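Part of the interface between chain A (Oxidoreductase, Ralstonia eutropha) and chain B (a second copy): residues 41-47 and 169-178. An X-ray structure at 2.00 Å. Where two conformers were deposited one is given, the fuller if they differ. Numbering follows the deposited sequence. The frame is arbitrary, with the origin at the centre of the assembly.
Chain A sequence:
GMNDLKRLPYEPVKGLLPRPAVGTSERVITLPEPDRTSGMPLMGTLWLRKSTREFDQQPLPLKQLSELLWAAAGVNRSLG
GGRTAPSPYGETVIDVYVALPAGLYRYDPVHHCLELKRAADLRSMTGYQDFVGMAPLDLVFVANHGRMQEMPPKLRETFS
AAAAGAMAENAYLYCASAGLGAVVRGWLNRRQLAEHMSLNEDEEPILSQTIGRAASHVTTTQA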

ATOM      1  N   PRO A  41      18.304  -5.748  -3.020  1.00 18.37           N
ATOM      2  CA  PRO A  41      18.041  -4.315  -3.207  1.00 17.63           C
ATOM      3  C   PRO A  41      16.564  -4.014  -3.485  1.00 18.70           C
ATOM      4  O   PRO A  41      15.926  -4.783  -4.190  1.00 17.30           O
ATOM      5  CB  PRO A  41      18.864  -3.972  -4.445  1.00 17.44           C
ATOM      6  CG  PRO A  41      20.017  -4.920  -4.426  1.00 17.90           C
ATOM      7  CD  PRO A  41      19.457  -6.200  -3.835  1.00 17.63           C
ATOM      8  N   LEU A  42      16.038  -2.925  -2.908  1.00 19.80           N
ATOM      9  CA  LEU A  42      14.643  -2.466  -3.131  1.00 18.89           C
ATOM     10  C   LEU A  42      14.282  -2.482  -4.607  1.00 18.01           C
ATOM     11  O   LEU A  42      13.220  -2.991  -4.956  1.00 19.40           O
ATOM     12  CB  LEU A  42      14.423  -1.004  -2.630  1.00 17.95           C
ATOM     13  CG  LEU A  42      13.049  -0.370  -2.942  1.00 17.37           C
ATOM     14  CD1 LEU A  42      11.968  -1.074  -2.167  1.00 15.97           C
ATOM     15  CD2 LEU A  42      13.033   1.126  -2.692  1.00 16.53           C
HETATM   16  N   MSE A  43      15.153  -1.900  -5.443  1.00 18.24           N
HETATM   17  CA  MSE A  43      14.933  -1.847  -6.900  1.00 18.60           C
HETATM   18  C   MSE A  43      14.708  -3.261  -7.450  1.00 18.19           C
HETATM   19  O   MSE A  43      13.760  -3.465  -8.207  1.00 17.96           O
HETATM   20  CB  MSE A  43      16.042  -1.105  -7.644  1.00 20.10           C
HETATM   21  CG  MSE A  43      16.146   0.397  -7.281  1.00 21.69           C
HETATM   22 SE   MSE A  43      14.521   1.419  -7.640  0.75 22.44          SE
HETATM   23  CE  MSE A  43      14.684   1.707  -9.578  1.00 21.63           C
ATOM     24  N   GLY A  44      15.518  -4.237  -7.017  1.00 16.63           N
ATOM     25  CA  GLY A  44      15.290  -5.642  -7.392  1.00 15.94           C
ATOM     26  C   GLY A  44      13.916  -6.186  -6.974  1.00 16.73           C
ATOM     27  O   GLY A  44      13.251  -6.888  -7.753  1.00 16.57           O
ATOM     28  N   THR A  45      13.484  -5.861  -5.753  1.00 16.31           N
ATOM     29  CA  THR A  45      12.211  -6.336  -5.263  1.00 16.31           C
ATOM     30  C   THR A  45      11.039  -5.722  -6.040  1.00 15.73           C
ATOM     31  O   THR A  45      10.045  -6.406  -6.254  1.00 12.93           O
ATOM     32  CB  THR A  45      12.007  -6.157  -3.751  1.00 17.04           C
ATOM     33  OG1 THR A  45      11.816  -4.783  -3.452  1.00 17.61           O
ATOM     34  CG2 THR A  45      13.174  -6.758  -2.935  1.00 17.75           C
ATOM     35  N   LEU A  46      11.159  -4.458  -6.452  1.00 15.47           N
ATOM     36  CA  LEU A  46      10.116  -3.807  -7.283  1.00 16.44           C
ATOM     37  C   LEU A  46       9.956  -4.506  -8.682  1.00 16.80           C
ATOM     38  O   LEU A  46       8.829  -4.672  -9.189  1.00 15.94           O
ATOM     39  CB  LEU A  46      10.426  -2.313  -7.456  1.00 15.66           C
ATOM     40  CG  LEU A  46      10.238  -1.486  -6.174  1.00 15.81           C
ATOM     41  CD1 LEU A  46      10.861  -0.109  -6.282  1.00 14.10           C
ATOM     42  CD2 LEU A  46       8.749  -1.374  -5.802  1.00 15.41           C
ATOM     43  N   TRP A  47      11.087  -4.903  -9.277  1.00 15.36           N
ATOM     44  CA  TRP A  47      11.076  -5.643 -10.536  1.00 15.74           C
ATOM     45  C   TRP A  47      10.372  -7.003 -10.405  1.00 15.87           C
ATOM     46  O   TRP A  47       9.685  -7.397 -11.318  1.00 14.77           O
ATOM     47  CB  TRP A  47      12.488  -5.876 -11.114  1.00 16.28           C
ATOM     48  CG  TRP A  47      13.041  -4.678 -11.811  1.00 17.27           C
ATOM     49  CD1 TRP A  47      14.017  -3.837 -11.361  1.00 17.72           C
ATOM     50  CD2 TRP A  47      12.624  -4.165 -13.072  1.00 17.92           C
ATOM     51  NE1 TRP A  47      14.246  -2.836 -12.271  1.00 17.90           N
ATOM     52  CE2 TRP A  47      13.406  -3.009 -13.337  1.00 17.74           C
ATOM     53  CE3 TRP A  47      11.678  -4.574 -14.021  1.00 18.15           C
ATOM     54  CZ2 TRP A  47      13.268  -2.249 -14.510  1.00 17.42           C
ATOM     55  CZ3 TRP A  47      11.535  -3.809 -15.195  1.00 17.84           C
ATOM     56  CH2 TRP A  47      12.330  -2.662 -15.424  1.00 17.80           C
TER
ATOM     57  N   GLU B 169       3.339   3.451  -0.977  1.00 20.75           N
ATOM     58  CA  GLU B 169       4.293   2.704  -0.155  1.00 20.56           C
ATOM     59  C   GLU B 169       5.549   2.411  -0.966  1.00 20.51           C
ATOM     60  O   GLU B 169       6.659   2.610  -0.449  1.00 22.11           O
ATOM     61  CB  GLU B 169       3.711   1.419   0.443  1.00 21.09           C
ATOM     62  CG  GLU B 169       4.663   0.672   1.418  1.00 20.38           C
ATOM     63  CD  GLU B 169       5.027   1.466   2.685  1.00 22.39           C
ATOM     64  OE1 GLU B 169       4.428   2.541   2.908  1.00 21.86           O
ATOM     65  OE2 GLU B 169       5.897   1.002   3.487  1.00 22.04           O
ATOM     66  N   ASN B 170       5.389   1.947  -2.209  1.00 19.68           N
ATOM     67  CA  ASN B 170       6.563   1.748  -3.078  1.00 18.64           C
ATOM     68  C   ASN B 170       7.360   3.082  -3.137  1.00 18.01           C
ATOM     69  O   ASN B 170       8.577   3.078  -3.013  1.00 18.99           O
ATOM     70  CB  ASN B 170       6.164   1.361  -4.487  1.00 17.60           C
ATOM     71  CG  ASN B 170       5.690  -0.067  -4.630  1.00 18.00           C
ATOM     72  OD1 ASN B 170       5.804  -0.857  -3.728  1.00 17.74           O
ATOM     73  ND2 ASN B 170       5.205  -0.409  -5.837  1.00 16.82           N
ATOM     74  N   ALA B 171       6.649   4.203  -3.294  1.00 17.41           N
ATOM     75  CA  ALA B 171       7.246   5.558  -3.300  1.00 17.75           C
ATOM     76  C   ALA B 171       7.979   5.932  -2.003  1.00 18.16           C
ATOM     77  O   ALA B 171       9.105   6.493  -2.044  1.00 19.15           O
ATOM     78  CB  ALA B 171       6.181   6.629  -3.647  1.00 16.75           C
ATOM     79  N   TYR B 172       7.334   5.679  -0.864  1.00 17.59           N
ATOM     80  CA  TYR B 172       7.964   5.873   0.448  1.00 18.38           C
ATOM     81  C   TYR B 172       9.294   5.116   0.547  1.00 17.77           C
ATOM     82  O   TYR B 172      10.313   5.673   0.963  1.00 18.37           O
ATOM     83  CB  TYR B 172       7.086   5.333   1.585  1.00 19.62           C
ATOM     84  CG  TYR B 172       6.205   6.299   2.306  1.00 18.98           C
ATOM     85  CD1 TYR B 172       6.757   7.263   3.116  1.00 19.04           C
ATOM     86  CD2 TYR B 172       4.814   6.140   2.324  1.00 20.40           C
ATOM     87  CE1 TYR B 172       5.966   8.128   3.868  1.00 19.28           C
ATOM     88  CE2 TYR B 172       4.011   6.991   3.073  1.00 20.70           C
ATOM     89  CZ  TYR B 172       4.584   7.997   3.830  1.00 19.61           C
ATOM     90  OH  TYR B 172       3.794   8.840   4.579  1.00 20.33           O
ATOM     91  N   LEU B 173       9.255   3.835   0.174  1.00 16.67           N
ATOM     92  CA  LEU B 173      10.419   2.981   0.218  1.00 16.27           C
ATOM     93  C   LEU B 173      11.525   3.455  -0.747  1.00 17.63           C
ATOM     94  O   LEU B 173      12.713   3.438  -0.377  1.00 16.97           O
ATOM     95  CB  LEU B 173      10.033   1.514  -0.049  1.00 16.10           C
ATOM     96  CG  LEU B 173       9.205   0.839   1.053  1.00 16.22           C
ATOM     97  CD1 LEU B 173       8.732  -0.608   0.622  1.00 14.57           C
ATOM     98  CD2 LEU B 173       9.972   0.809   2.328  1.00 14.10           C
ATOM     99  N   TYR B 174      11.143   3.882  -1.959  1.00 17.80           N
ATOM    100  CA  TYR B 174      12.115   4.448  -2.896  1.00 17.85           C
ATOM    101  C   TYR B 174      12.761   5.690  -2.271  1.00 18.17           C
ATOM    102  O   TYR B 174      13.970   5.832  -2.323  1.00 17.63           O
ATOM    103  CB  TYR B 174      11.530   4.764  -4.290  1.00 18.41           C
ATOM    104  CG  TYR B 174      12.573   5.436  -5.171  1.00 17.61           C
ATOM    105  CD1 TYR B 174      13.489   4.679  -5.921  1.00 19.00           C
ATOM    106  CD2 TYR B 174      12.688   6.812  -5.193  1.00 17.06           C
ATOM    107  CE1 TYR B 174      14.479   5.306  -6.691  1.00 19.81           C
ATOM    108  CE2 TYR B 174      13.647   7.439  -5.941  1.00 17.78           C
ATOM    109  CZ  TYR B 174      14.537   6.717  -6.679  1.00 18.91           C
ATOM    110  OH  TYR B 174      15.474   7.421  -7.375  1.00 20.71           O
ATOM    111  N   CYS B 175      11.948   6.588  -1.717  1.00 18.59           N
ATOM    112  CA  CYS B 175      12.458   7.768  -1.041  1.00 18.99           C
ATOM    113  C   CYS B 175      13.438   7.426   0.101  1.00 18.93           C
ATOM    114  O   CYS B 175      14.470   8.059   0.218  1.00 16.82           O
ATOM    115  CB  CYS B 175      11.313   8.654  -0.521  1.00 20.03           C
ATOM    116  SG  CYS B 175      10.348   9.401  -1.833  1.00 21.09           S
ATOM    117  N   ALA B 176      13.107   6.411   0.907  1.00 18.75           N
ATOM    118  CA  ALA B 176      14.015   5.950   1.989  1.00 18.63           C
ATOM    119  C   ALA B 176      15.349   5.486   1.363  1.00 18.58           C
ATOM    120  O   ALA B 176      16.409   5.843   1.877  1.00 16.47           O
ATOM    121  CB  ALA B 176      13.390   4.882   2.802  1.00 16.44           C
ATOM    122  N   SER B 177      15.279   4.746   0.239  1.00 19.25           N
ATOM    123  CA  SER B 177      16.497   4.270  -0.456  0.50 18.98           C
ATOM    124  C   SER B 177      17.361   5.402  -1.026  1.00 19.64           C
ATOM    125  O   SER B 177      18.571   5.280  -1.058  1.00 22.04           O
ATOM    126  CB  SER B 177      16.169   3.304  -1.605  0.50 17.59           C
ATOM    127  OG  SER B 177      15.787   3.987  -2.787  0.50 15.07           O
ATOM    128  N   ALA B 178      16.722   6.466  -1.504  1.00 20.74           N
ATOM    129  CA  ALA B 178      17.393   7.621  -2.138  1.00 21.26           C
ATOM    130  C   ALA B 178      17.693   8.788  -1.237  1.00 22.56           C
ATOM    131  O   ALA B 178      18.222   9.778  -1.709  1.00 24.82           O
ATOM    132  CB  ALA B 178      16.552   8.118  -3.330  1.00 21.00           C
TER

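Helices can pack across a dimer interface largely through apolar contact, and Leu A42, in the first turn of its helix and at the centre of this contact, is a compact example. Its CA-to-CB bond points toward chain B, and with chi1 in t and chi2 in p its branched end reaches the partner's backbone: Leu A42 CD2 lies 3.3 Å from Leu B173 O and 3.4 Å from Tyr B174 N, while Leu A42 CD1 meets Leu B173 CB at 3.9 Å. Both backbone atoms are already engaged in helical hydrogen bonds, so an apolar methyl can rest there without leaving them unpaired. The helices run nearly antiparallel, at 156°, with their axes 10.9 Å apart at closest approach, and the contact buries 289 Å² with no hydrogen bond between the two stretches.

One residue on, the selenomethionine Met A43 leaves its backbone sideways, but its flexible chain, m at all three angles, brings Met A43 SE to the edge of the Tyr B174 ring, 3.8 Å from Tyr B174 CD1.

A turn further along, Leu A46 places CD2 3.5 Å from Asn B170 CG; the amide ND2 is hydrogen-bonded elsewhere in the structure. At the other end, Ser B177 offers CB to Leu A42 CD2 at 4.0 Å, while its OG donates to Tyr B174 O at 2.6 Å within its own helix.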